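Local coordinates for nonsense-mediated mRNA decay factor SMG5 (Homo sapiens, PDB 2HWY), which takes part in nonsense-mediated mRNA decay, promoting UPF1 dephosphorylation and, with SMG7, probably linking the pathway to exonucleolytic degradation, and is represented here by its PIN domain, at residues 10-15 against 38-43; 16-21 against 151-156; 98-103 against 143-148. All blocks are in the same frame, centred on the assembly; numbering follows the deposited sequence.

Contact 1 (10-15 against 38-43); sequences QALCHH and DGLDLL
Leu40 reaches across from helix 34-43 and divides its two methyls between Leu12 and Cys13, neighbours on the last turn of helix 9-14. CD1 of Leu40 meets CD1 of Leu12 at 3.8 Å, a methyl-to-methyl contact, and the two leucine side chains cross at about a right angle. The other branch, CD2 of Leu40, lies 3.6 Å from SG of Cys13. The fork of one leucine therefore spans two successive residues of the opposing helix, whose CB atoms both point at it. Leu12 touches through CD1.

All three side chains leave the backbone in the same way. In Leu40 the CG lies anti to the carbonyl carbon and beside its own N (chi1 -59°); with CB already directed at the other helix, this torsion sets CG where its two methyls straddle Leu12 and Cys13. The CG of Leu12 and the SG of Cys13 are placed likewise on their own backbones. CB of Cys13 also lies over the centre of the His14 ring, 4.3 Å above its plane. Leu43, one turn beyond Leu40, also points its CB at helix 9-14 but stays at the margin, with CD1 4.7 Å from SG of Cys13.

The cluster is apolar, and Leu12 and Leu40 are buried in it. Helix 48-63 extends it, with Ile54 against Leu40 and Ala50 against Cys13 and Leu43, while Thr9 also touches Leu40. The helices joined here each start directly after a parallel strand, 4-7 and 29-32, which are neighbours in the sheet. Such packing between helices that follow adjacent strands is characteristic of the Rossmann-like alpha/beta architecture of PIN domains.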
ATOM      1  N   GLN A  10      -1.088   1.770   7.266  1.00 26.87           N
ATOM      2  CA  GLN A  10      -1.361   0.702   8.201  1.00 27.21           C
ATOM      3  C   GLN A  10      -0.911  -0.643   7.638  1.00 27.13           C
ATOM      4  O   GLN A  10      -0.387  -1.475   8.382  1.00 27.37           O
ATOM      5  CB  GLN A  10      -2.847   0.658   8.535  1.00 27.23           C
ATOM      6  CG  GLN A  10      -3.189   1.055   9.935  1.00 27.59           C
ATOM      7  CD  GLN A  10      -4.654   0.751  10.240  1.00 28.67           C
ATOM      8  OE1 GLN A  10      -4.990   0.198  11.299  1.00 31.43           O
ATOM      9  NE2 GLN A  10      -5.537   1.092   9.297  1.00 30.11           N
ATOM     10  N   ALA A  11      -1.131  -0.851   6.338  1.00 26.81           N
ATOM     11  CA  ALA A  11      -0.759  -2.104   5.670  1.00 26.53           C
ATOM     12  C   ALA A  11       0.740  -2.319   5.726  1.00 26.42           C
ATOM     13  O   ALA A  11       1.204  -3.419   5.995  1.00 26.35           O
ATOM     14  CB  ALA A  11      -1.229  -2.102   4.223  1.00 26.27           C
ATOM     15  N   LEU A  12       1.493  -1.256   5.469  1.00 26.36           N
ATOM     16  CA  LEU A  12       2.944  -1.315   5.515  1.00 26.33           C
ATOM     17  C   LEU A  12       3.456  -1.491   6.923  1.00 25.96           C
ATOM     18  O   LEU A  12       4.411  -2.219   7.144  1.00 25.44           O
ATOM     19  CB  LEU A  12       3.548  -0.044   4.922  1.00 26.21           C
ATOM     20  CG  LEU A  12       3.404  -0.004   3.409  1.00 26.99           C
ATOM     21  CD1 LEU A  12       3.589   1.410   2.911  1.00 28.00           C
ATOM     22  CD2 LEU A  12       4.373  -0.983   2.713  1.00 26.28           C
ATOM     23  N   CYS A  13       2.831  -0.795   7.867  1.00 26.21           N
ATOM     24  CA  CYS A  13       3.284  -0.809   9.268  1.00 26.51           C
ATOM     25  C   CYS A  13       3.060  -2.129   9.988  1.00 26.05           C
ATOM     26  O   CYS A  13       3.842  -2.477  10.857  1.00 25.98           O
ATOM     27  CB  CYS A  13       2.623   0.320  10.064  1.00 26.77           C
ATOM     28  SG  CYS A  13       3.442   1.908   9.781  1.00 29.78           S
ATOM     29  N   HIS A  14       2.004  -2.846   9.607  1.00 25.87           N
ATOM     30  CA  HIS A  14       1.532  -4.021  10.314  1.00 25.86           C
ATOM     31  C   HIS A  14       1.596  -5.325   9.525  1.00 25.80           C
ATOM     32  O   HIS A  14       1.420  -6.390  10.108  1.00 26.63           O
ATOM     33  CB  HIS A  14       0.092  -3.802  10.709  1.00 25.89           C
ATOM     34  CG  HIS A  14      -0.094  -2.695  11.693  1.00 26.42           C
ATOM     35  ND1 HIS A  14      -1.057  -1.719  11.543  1.00 26.90           N
ATOM     36  CD2 HIS A  14       0.567  -2.404  12.838  1.00 26.50           C
ATOM     37  CE1 HIS A  14      -0.991  -0.884  12.566  1.00 26.94           C
ATOM     38  NE2 HIS A  14      -0.009  -1.273  13.362  1.00 25.83           N
ATOM     39  N   HIS A  15       1.825  -5.258   8.221  1.00 25.24           N
ATOM     40  CA  HIS A  15       1.751  -6.435   7.363  1.00 24.81           C
ATOM     41  C   HIS A  15       2.802  -6.340   6.266  1.00 24.58           C
ATOM     42  O   HIS A  15       2.549  -6.652   5.104  1.00 24.46           O
ATOM     43  CB  HIS A  15       0.357  -6.573   6.753  1.00 24.83           C
ATOM     44  CG  HIS A  15      -0.743  -6.620   7.770  1.00 25.33           C
ATOM     45  ND1 HIS A  15      -1.479  -5.508   8.128  1.00 26.55           N
ATOM     46  CD2 HIS A  15      -1.227  -7.642   8.512  1.00 24.54           C
ATOM     47  CE1 HIS A  15      -2.373  -5.846   9.040  1.00 25.37           C
ATOM     48  NE2 HIS A  15      -2.236  -7.134   9.294  1.00 24.45           N
ATOM     49  N   ASP A  38       5.485   9.801   3.128  1.00 24.24           N
ATOM     50  CA  ASP A  38       5.683  10.918   4.055  1.00 24.58           C
ATOM     51  C   ASP A  38       5.076  10.636   5.436  1.00 24.88           C
ATOM     52  O   ASP A  38       5.623  11.060   6.448  1.00 24.90           O
ATOM     53  CB  ASP A  38       5.138  12.225   3.452  1.00 24.45           C
ATOM     54  CG  ASP A  38       5.938  12.681   2.236  1.00 24.59           C
ATOM     55  OD1 ASP A  38       6.996  12.048   1.948  1.00 23.60           O
ATOM     56  OD2 ASP A  38       5.512  13.656   1.567  1.00 24.18           O
ATOM     57  N   GLY A  39       3.957   9.918   5.469  1.00 25.36           N
ATOM     58  CA  GLY A  39       3.373   9.448   6.720  1.00 25.79           C
ATOM     59  C   GLY A  39       4.333   8.552   7.484  1.00 26.30           C
ATOM     60  O   GLY A  39       4.424   8.620   8.719  1.00 26.52           O
ATOM     61  N   LEU A  40       5.075   7.724   6.756  1.00 26.59           N
ATOM     62  CA  LEU A  40       5.999   6.798   7.400  1.00 27.06           C
ATOM     63  C   LEU A  40       7.252   7.516   7.926  1.00 27.65           C
ATOM     64  O   LEU A  40       7.712   7.192   9.025  1.00 28.02           O
ATOM     65  CB  LEU A  40       6.371   5.653   6.461  1.00 26.74           C
ATOM     66  CG  LEU A  40       5.195   4.817   5.954  1.00 26.41           C
ATOM     67  CD1 LEU A  40       5.639   3.896   4.868  1.00 26.60           C
ATOM     68  CD2 LEU A  40       4.559   4.019   7.056  1.00 27.25           C
ATOM     69  N   ASP A  41       7.798   8.473   7.166  1.00 28.06           N
ATOM     70  CA  ASP A  41       8.889   9.341   7.663  1.00 28.64           C
ATOM     71  C   ASP A  41       8.495  10.001   8.997  1.00 28.60           C
ATOM     72  O   ASP A  41       9.297  10.041   9.930  1.00 28.35           O
ATOM     73  CB  ASP A  41       9.256  10.463   6.656  1.00 29.25           C
ATOM     74  CG  ASP A  41       9.867   9.938   5.346  1.00 30.21           C
ATOM     75  OD1 ASP A  41      10.798   9.091   5.406  1.00 29.92           O
ATOM     76  OD2 ASP A  41       9.415  10.404   4.257  1.00 29.99           O
ATOM     77  N   LEU A  42       7.271  10.531   9.074  1.00 28.65           N
ATOM     78  CA  LEU A  42       6.726  11.044  10.339  1.00 29.01           C
ATOM     79  C   LEU A  42       6.746   9.970  11.430  1.00 29.19           C
ATOM     80  O   LEU A  42       7.131  10.247  12.566  1.00 29.33           O
ATOM     81  CB  LEU A  42       5.273  11.513  10.193  1.00 28.98           C
ATOM     82  CG  LEU A  42       4.916  12.895   9.655  1.00 29.82           C
ATOM     83  CD1 LEU A  42       3.395  13.037   9.639  1.00 29.77           C
ATOM     84  CD2 LEU A  42       5.559  14.013  10.474  1.00 30.39           C
ATOM     85  N   LEU A  43       6.307   8.758  11.092  1.00 29.10           N
ATOM     86  CA  LEU A  43       6.088   7.722  12.113  1.00 29.20           C
ATOM     87  C   LEU A  43       7.376   6.979  12.554  1.00 29.29           C
ATOM     88  O   LEU A  43       7.438   6.464  13.667  1.00 28.87           O
ATOM     89  CB  LEU A  43       4.995   6.748  11.652  1.00 29.04           C
ATOM     90  CG  LEU A  43       3.594   7.358  11.534  1.00 28.45           C
ATOM     91  CD1 LEU A  43       2.709   6.522  10.623  1.00 28.10           C
ATOM     92  CD2 LEU A  43       2.942   7.520  12.892  1.00 28.09           C
TER

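Contact 2 (16-21 against 151-156); sequences LPVIRQ and KNVLDF
Val18 and Ile19 meet Val153 and Leu154 where the C-terminal helix 153-159 of the PIN domain packs on helix 16-25, which belongs to the connection between strands 4-7 and 29-32 of the parallel sheet. The contact thus brings the end of the alpha/beta fold back to its first crossover. Val18 carries most of it with both methyls. Its CG1, anti to the backbone N (chi1 167°), points at Val153 and comes to 4.1 Å from that residue's CG1; the same methyl also lies beside the carbonyl oxygen of Val153. Its CG2, beside the backbone N, turns instead to Leu154, where CD2 stands 3.6 Å away, and the side chains of Val18 and Leu154 are set at about a right angle.

Ile19 does not aim its CB at the other helix, but its chain bends round so that CD1 arrives 3.9 Å from CG1 of Val153. That one methyl of Val153 is therefore the common partner of Val18 and Ile19, and all three residues are buried. Leu154 covers them from the more exposed side. Val153 also touches His15 and, through Asn128, the sheet, while Tyr157, a turn further along the C-terminal helix, adds to the cover on Val18.

Polar bonds hold the start of helix 153-159. Backbone hydrogen bonds tie Lys151 to Asp127 and Val153 to Pro129, keeping the entry to the helix beside strand 125-128. Asn152 then serves as the N-cap: its OD1, in the carbonyl plane and on a lone pair, accepts from N of Asp155 at 3.0 Å, with an N-H...O angle of 149°.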
ATOM      1  N   LEU A  16       3.998  -5.931   6.671  1.00 24.14           N
ATOM      2  CA  LEU A  16       5.114  -5.782   5.777  1.00 23.90           C
ATOM      3  C   LEU A  16       5.457  -7.073   5.053  1.00 23.78           C
ATOM      4  O   LEU A  16       5.837  -7.041   3.886  1.00 23.95           O
ATOM      5  CB  LEU A  16       6.302  -5.318   6.577  1.00 23.38           C
ATOM      6  CG  LEU A  16       7.575  -5.083   5.805  1.00 24.18           C
ATOM      7  CD1 LEU A  16       7.360  -4.033   4.707  1.00 25.36           C
ATOM      8  CD2 LEU A  16       8.624  -4.647   6.797  1.00 24.26           C
ATOM      9  N   PRO A  17       5.362  -8.221   5.747  1.00 23.92           N
ATOM     10  CA  PRO A  17       5.683  -9.484   5.045  1.00 23.97           C
ATOM     11  C   PRO A  17       4.697  -9.897   3.943  1.00 23.87           C
ATOM     12  O   PRO A  17       5.072 -10.620   3.037  1.00 23.96           O
ATOM     13  CB  PRO A  17       5.701 -10.509   6.179  1.00 23.95           C
ATOM     14  CG  PRO A  17       5.894  -9.662   7.446  1.00 23.58           C
ATOM     15  CD  PRO A  17       5.063  -8.471   7.170  1.00 23.46           C
ATOM     16  N   VAL A  18       3.459  -9.430   4.007  1.00 24.06           N
ATOM     17  CA  VAL A  18       2.520  -9.599   2.904  1.00 24.27           C
ATOM     18  C   VAL A  18       2.973  -8.750   1.707  1.00 24.40           C
ATOM     19  O   VAL A  18       3.025  -9.229   0.561  1.00 24.05           O
ATOM     20  CB  VAL A  18       1.101  -9.175   3.333  1.00 24.50           C
ATOM     21  CG1 VAL A  18       0.184  -9.048   2.128  1.00 25.39           C
ATOM     22  CG2 VAL A  18       0.531 -10.177   4.342  1.00 24.84           C
ATOM     23  N   ILE A  19       3.299  -7.487   1.986  1.00 24.14           N
ATOM     24  CA  ILE A  19       3.763  -6.588   0.951  1.00 24.27           C
ATOM     25  C   ILE A  19       5.073  -7.110   0.363  1.00 24.26           C
ATOM     26  O   ILE A  19       5.238  -7.128  -0.855  1.00 24.50           O
ATOM     27  CB  ILE A  19       3.832  -5.099   1.448  1.00 23.88           C
ATOM     28  CG1 ILE A  19       2.417  -4.552   1.638  1.00 23.74           C
ATOM     29  CG2 ILE A  19       4.530  -4.190   0.436  1.00 23.66           C
ATOM     30  CD1 ILE A  19       1.934  -4.561   3.033  1.00 23.93           C
ATOM     31  N   ARG A  20       5.977  -7.590   1.203  1.00 24.64           N
ATOM     32  CA  ARG A  20       7.209  -8.190   0.687  1.00 24.97           C
ATOM     33  C   ARG A  20       6.908  -9.254  -0.351  1.00 24.76           C
ATOM     34  O   ARG A  20       7.432  -9.222  -1.446  1.00 24.61           O
ATOM     35  CB  ARG A  20       8.047  -8.790   1.805  1.00 25.05           C
ATOM     36  CG  ARG A  20       9.407  -9.351   1.332  1.00 25.66           C
ATOM     37  CD  ARG A  20      10.204 -10.032   2.465  1.00 26.32           C
ATOM     38  NE  ARG A  20      10.149  -9.228   3.685  1.00 27.29           N
ATOM     39  CZ  ARG A  20      11.004  -8.263   4.016  1.00 28.03           C
ATOM     40  NH1 ARG A  20      12.032  -7.960   3.228  1.00 30.04           N
ATOM     41  NH2 ARG A  20      10.836  -7.597   5.157  1.00 28.03           N
ATOM     42  N   GLN A  21       6.041 -10.185   0.006  1.00 25.11           N
ATOM     43  CA  GLN A  21       5.633 -11.257  -0.903  1.00 24.84           C
ATOM     44  C   GLN A  21       5.114 -10.714  -2.225  1.00 24.58           C
ATOM     45  O   GLN A  21       5.536 -11.153  -3.286  1.00 24.96           O
ATOM     46  CB  GLN A  21       4.543 -12.107  -0.251  1.00 25.23           C
ATOM     47  CG  GLN A  21       4.461 -13.529  -0.759  1.00 25.91           C
ATOM     48  CD  GLN A  21       5.678 -14.347  -0.400  1.00 27.59           C
ATOM     49  OE1 GLN A  21       6.436 -13.998   0.515  1.00 29.16           O
ATOM     50  NE2 GLN A  21       5.884 -15.436  -1.124  1.00 26.74           N
ATOM     51  N   LYS A 151      -9.287  -3.810  -0.872  1.00 20.00           N
ATOM     52  CA  LYS A 151      -9.323  -5.066  -0.134  1.00 20.00           C
ATOM     53  C   LYS A 151      -8.335  -5.052   1.029  1.00 20.00           C
ATOM     54  O   LYS A 151      -7.256  -4.478   0.895  1.00 23.44           O
ATOM     55  CB  LYS A 151      -9.020  -6.242  -1.064  1.00 20.00           C
ATOM     56  N   ASN A 152      -8.706  -5.639   2.148  1.00 22.86           N
ATOM     57  CA  ASN A 152      -7.805  -5.782   3.276  1.00 22.47           C
ATOM     58  C   ASN A 152      -6.543  -6.543   2.872  1.00 22.24           C
ATOM     59  O   ASN A 152      -6.623  -7.521   2.125  1.00 22.33           O
ATOM     60  CB  ASN A 152      -8.514  -6.523   4.396  1.00 22.61           C
ATOM     61  CG  ASN A 152      -7.574  -6.918   5.516  1.00 23.08           C
ATOM     62  OD1 ASN A 152      -7.083  -8.054   5.552  1.00 23.58           O
ATOM     63  ND2 ASN A 152      -7.299  -5.978   6.424  1.00 22.14           N
ATOM     64  N   VAL A 153      -5.379  -6.093   3.341  1.00 21.70           N
ATOM     65  CA  VAL A 153      -4.124  -6.799   3.034  1.00 21.42           C
ATOM     66  C   VAL A 153      -4.226  -8.330   3.163  1.00 21.18           C
ATOM     67  O   VAL A 153      -3.962  -9.046   2.202  1.00 20.92           O
ATOM     68  CB  VAL A 153      -2.910  -6.347   3.896  1.00 21.32           C
ATOM     69  CG1 VAL A 153      -1.859  -5.651   3.037  1.00 21.34           C
ATOM     70  CG2 VAL A 153      -3.321  -5.533   5.115  1.00 20.53           C
ATOM     71  N   LEU A 154      -4.601  -8.825   4.341  1.00 20.88           N
ATOM     72  CA  LEU A 154      -4.727 -10.277   4.538  1.00 21.02           C
ATOM     73  C   LEU A 154      -5.878 -10.919   3.755  1.00 21.15           C
ATOM     74  O   LEU A 154      -5.799 -12.102   3.420  1.00 21.54           O
ATOM     75  CB  LEU A 154      -4.852 -10.629   6.020  1.00 20.86           C
ATOM     76  CG  LEU A 154      -3.795 -10.026   6.955  1.00 20.45           C
ATOM     77  CD1 LEU A 154      -3.841 -10.736   8.269  1.00 20.11           C
ATOM     78  CD2 LEU A 154      -2.401 -10.097   6.364  1.00 19.73           C
ATOM     79  N   ASP A 155      -6.956 -10.162   3.481  1.00 20.00           N
ATOM     80  CA  ASP A 155      -8.012 -10.666   2.610  1.00 20.00           C
ATOM     81  C   ASP A 155      -7.503 -10.864   1.186  1.00 20.00           C
ATOM     82  O   ASP A 155      -7.649 -11.901   0.593  1.00 20.58           O
ATOM     83  CB  ASP A 155      -9.210  -9.713   2.612  1.00 20.00           C
ATOM     84  N   PHE A 156      -6.825  -9.835   0.683  1.00 21.65           N
ATOM     85  CA  PHE A 156      -6.210  -9.912  -0.636  1.00 22.01           C
ATOM     86  C   PHE A 156      -5.176 -11.054  -0.661  1.00 22.16           C
ATOM     87  O   PHE A 156      -5.142 -11.855  -1.596  1.00 21.83           O
ATOM     88  CB  PHE A 156      -5.563  -8.562  -0.988  1.00 22.22           C
ATOM     89  CG  PHE A 156      -4.931  -8.518  -2.363  1.00 22.29           C
ATOM     90  CD1 PHE A 156      -5.648  -8.070  -3.466  1.00 21.53           C
ATOM     91  CD2 PHE A 156      -3.602  -8.903  -2.544  1.00 22.98           C
ATOM     92  CE1 PHE A 156      -5.057  -8.018  -4.727  1.00 21.91           C
ATOM     93  CE2 PHE A 156      -3.010  -8.862  -3.807  1.00 22.42           C
ATOM     94  CZ  PHE A 156      -3.746  -8.417  -4.900  1.00 22.17           C
TER

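Contact 3 (98-103 against 143-148); sequences DSCKQL and AAHASV
Cys100 and Leu103, one turn apart on the same side of helix 94-103, face His145 and Val148, the two ends of a type I beta turn. Each helix residue meets one turn residue, giving two separate touches. In the first, SG of Cys100 rests 3.8 Å from CB of His145. The imidazole beyond this CB is tilted against the sulfur: SG lies 4.8 Å from the ring centroid and 38° off the ring normal, an oblique sulfur-aromatic approach. ND1 of His145 is hydrogen-bonded to O of Ala142, in the preceding helix 140-144.

In the second touch Leu103 and Val148 cross obliquely, with CD1 of Leu103 at 3.4 Å from CG1 of Val148. This methyl of Val148 is anti to the backbone N (chi1 -179°), which carries it out toward the helix; the other, CG2, lies 4.3 Å from the same CD1. Leu103 is buried, whereas His145 is exposed, so the His145 end is the more open of the two.

Leu103 and Ser99 also touch Asp127, and Val148 touches Pro125, both on strand 125-128. The turn thus bridges helix 140-144 and edge strand 149-150, with helix 94-103 packed on it and on the neighbouring strand, as in the layered alpha/beta fold of PIN domains.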
ATOM      1  N   ASP A  98      -7.376   9.852   0.101  1.00 31.20           N
ATOM      2  CA  ASP A  98      -6.148  10.433  -0.457  1.00 31.11           C
ATOM      3  C   ASP A  98      -5.414   9.471  -1.380  1.00 30.68           C
ATOM      4  O   ASP A  98      -4.846   9.904  -2.384  1.00 30.43           O
ATOM      5  CB  ASP A  98      -5.220  10.916   0.649  1.00 31.17           C
ATOM      6  CG  ASP A  98      -5.829  12.029   1.452  1.00 31.72           C
ATOM      7  OD1 ASP A  98      -6.727  12.712   0.914  1.00 32.92           O
ATOM      8  OD2 ASP A  98      -5.433  12.211   2.624  1.00 31.99           O
ATOM      9  N   SER A  99      -5.425   8.178  -1.040  1.00 30.23           N
ATOM     10  CA  SER A  99      -4.963   7.139  -1.972  1.00 29.96           C
ATOM     11  C   SER A  99      -5.793   7.243  -3.262  1.00 29.61           C
ATOM     12  O   SER A  99      -5.235   7.268  -4.352  1.00 29.02           O
ATOM     13  CB  SER A  99      -5.063   5.726  -1.361  1.00 29.78           C
ATOM     14  OG  SER A  99      -4.302   5.599  -0.171  1.00 28.73           O
ATOM     15  N   CYS A 100      -7.116   7.322  -3.122  1.00 29.72           N
ATOM     16  CA  CYS A 100      -8.009   7.524  -4.264  1.00 29.78           C
ATOM     17  C   CYS A 100      -7.483   8.569  -5.243  1.00 29.71           C
ATOM     18  O   CYS A 100      -7.421   8.310  -6.443  1.00 29.64           O
ATOM     19  CB  CYS A 100      -9.408   7.947  -3.804  1.00 29.97           C
ATOM     20  SG  CYS A 100     -10.700   6.738  -4.129  1.00 31.34           S
ATOM     21  N   LYS A 101      -7.106   9.740  -4.729  1.00 29.41           N
ATOM     22  CA  LYS A 101      -6.590  10.826  -5.566  1.00 29.22           C
ATOM     23  C   LYS A 101      -5.310  10.448  -6.299  1.00 29.05           C
ATOM     24  O   LYS A 101      -5.112  10.826  -7.446  1.00 28.64           O
ATOM     25  CB  LYS A 101      -6.348  12.072  -4.720  1.00 29.37           C
ATOM     26  CG  LYS A 101      -7.626  12.751  -4.264  1.00 29.21           C
ATOM     27  CD  LYS A 101      -7.400  13.565  -3.007  1.00 29.18           C
ATOM     28  CE  LYS A 101      -8.703  14.178  -2.524  1.00 29.78           C
ATOM     29  NZ  LYS A 101      -9.773  13.152  -2.301  1.00 30.21           N
ATOM     30  N   GLN A 102      -4.431   9.693  -5.622  1.00 20.00           N
ATOM     31  CA  GLN A 102      -3.187   9.173  -6.177  1.00 20.00           C
ATOM     32  C   GLN A 102      -3.446   7.980  -7.091  1.00 20.00           C
ATOM     33  O   GLN A 102      -2.589   7.624  -7.894  1.00 29.17           O
ATOM     34  CB  GLN A 102      -2.225   8.778  -5.055  1.00 20.00           C
ATOM     35  N   LEU A 103      -4.607   7.359  -6.948  1.00 29.88           N
ATOM     36  CA  LEU A 103      -4.973   6.168  -7.724  1.00 30.06           C
ATOM     37  C   LEU A 103      -5.627   6.520  -9.040  1.00 30.10           C
ATOM     38  O   LEU A 103      -5.553   5.749 -10.001  1.00 30.32           O
ATOM     39  CB  LEU A 103      -5.942   5.276  -6.929  1.00 30.16           C
ATOM     40  CG  LEU A 103      -5.334   4.416  -5.830  1.00 30.10           C
ATOM     41  CD1 LEU A 103      -6.425   3.581  -5.120  1.00 30.77           C
ATOM     42  CD2 LEU A 103      -4.257   3.550  -6.427  1.00 30.43           C
ATOM     43  N   ALA A 143     -15.072   3.671  -0.173  1.00 32.06           N
ATOM     44  CA  ALA A 143     -15.108   2.484  -1.027  1.00 31.97           C
ATOM     45  C   ALA A 143     -16.030   2.677  -2.231  1.00 31.78           C
ATOM     46  O   ALA A 143     -15.768   2.143  -3.312  1.00 31.67           O
ATOM     47  CB  ALA A 143     -15.535   1.261  -0.220  1.00 32.00           C
ATOM     48  N   ALA A 144     -17.096   3.453  -2.039  1.00 31.74           N
ATOM     49  CA  ALA A 144     -18.085   3.704  -3.094  1.00 31.70           C
ATOM     50  C   ALA A 144     -17.506   4.392  -4.343  1.00 31.61           C
ATOM     51  O   ALA A 144     -18.058   4.260  -5.432  1.00 31.81           O
ATOM     52  CB  ALA A 144     -19.264   4.500  -2.541  1.00 31.61           C
ATOM     53  N   HIS A 145     -16.404   5.118  -4.189  1.00 31.56           N
ATOM     54  CA  HIS A 145     -15.672   5.649  -5.338  1.00 31.57           C
ATOM     55  C   HIS A 145     -15.258   4.510  -6.283  1.00 31.42           C
ATOM     56  O   HIS A 145     -14.361   3.700  -5.969  1.00 31.24           O
ATOM     57  CB  HIS A 145     -14.461   6.440  -4.869  1.00 32.22           C
ATOM     58  CG  HIS A 145     -14.816   7.687  -4.119  1.00 32.73           C
ATOM     59  ND1 HIS A 145     -14.999   7.707  -2.753  1.00 33.44           N
ATOM     60  CD2 HIS A 145     -15.027   8.955  -4.546  1.00 33.69           C
ATOM     61  CE1 HIS A 145     -15.300   8.936  -2.368  1.00 33.48           C
ATOM     62  NE2 HIS A 145     -15.325   9.712  -3.438  1.00 34.06           N
ATOM     63  N   ALA A 146     -15.902   4.504  -7.453  1.00 30.90           N
ATOM     64  CA  ALA A 146     -16.212   3.280  -8.198  1.00 30.65           C
ATOM     65  C   ALA A 146     -15.073   2.566  -8.956  1.00 30.56           C
ATOM     66  O   ALA A 146     -15.186   1.368  -9.254  1.00 30.77           O
ATOM     67  CB  ALA A 146     -17.353   3.565  -9.157  1.00 30.59           C
ATOM     68  N   SER A 147     -13.988   3.266  -9.263  1.00 29.95           N
ATOM     69  CA  SER A 147     -13.021   2.753 -10.244  1.00 29.47           C
ATOM     70  C   SER A 147     -11.928   1.804  -9.706  1.00 29.17           C
ATOM     71  O   SER A 147     -11.168   1.211 -10.484  1.00 29.33           O
ATOM     72  CB  SER A 147     -12.380   3.945 -10.944  1.00 29.47           C
ATOM     73  OG  SER A 147     -13.389   4.897 -11.245  1.00 29.33           O
ATOM     74  N   VAL A 148     -11.845   1.638  -8.392  1.00 28.46           N
ATOM     75  CA  VAL A 148     -10.690   0.961  -7.809  1.00 27.88           C
ATOM     76  C   VAL A 148     -11.115   0.039  -6.690  1.00 27.37           C
ATOM     77  O   VAL A 148     -11.974   0.397  -5.887  1.00 27.22           O
ATOM     78  CB  VAL A 148      -9.684   1.984  -7.234  1.00 27.92           C
ATOM     79  CG1 VAL A 148      -8.454   1.272  -6.638  1.00 27.97           C
ATOM     80  CG2 VAL A 148      -9.276   2.990  -8.300  1.00 27.76           C
TER

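How the contacts relate
From the N terminus, strand 4-7 leads into helix 9-14, whose partner in contact 1 is helix 34-43; the loop it closes holds helix 16-25 and strand 29-32. Contact 2 opens inside that loop, at 16-21, but closes only at 151-156, so the two cross. They also touch, since His15 and Ala11 pack on Val153. Contact 3 follows contact 1 in series and is nested within contact 2, its second segment ending just before 151. Contacts 1 and 2 gather the N-terminal helices, helix 34-43 and the C-terminal helix; contact 3, about 18 Å from contact 2 between centres, joins helix 94-103 to the region around edge strand 149-150.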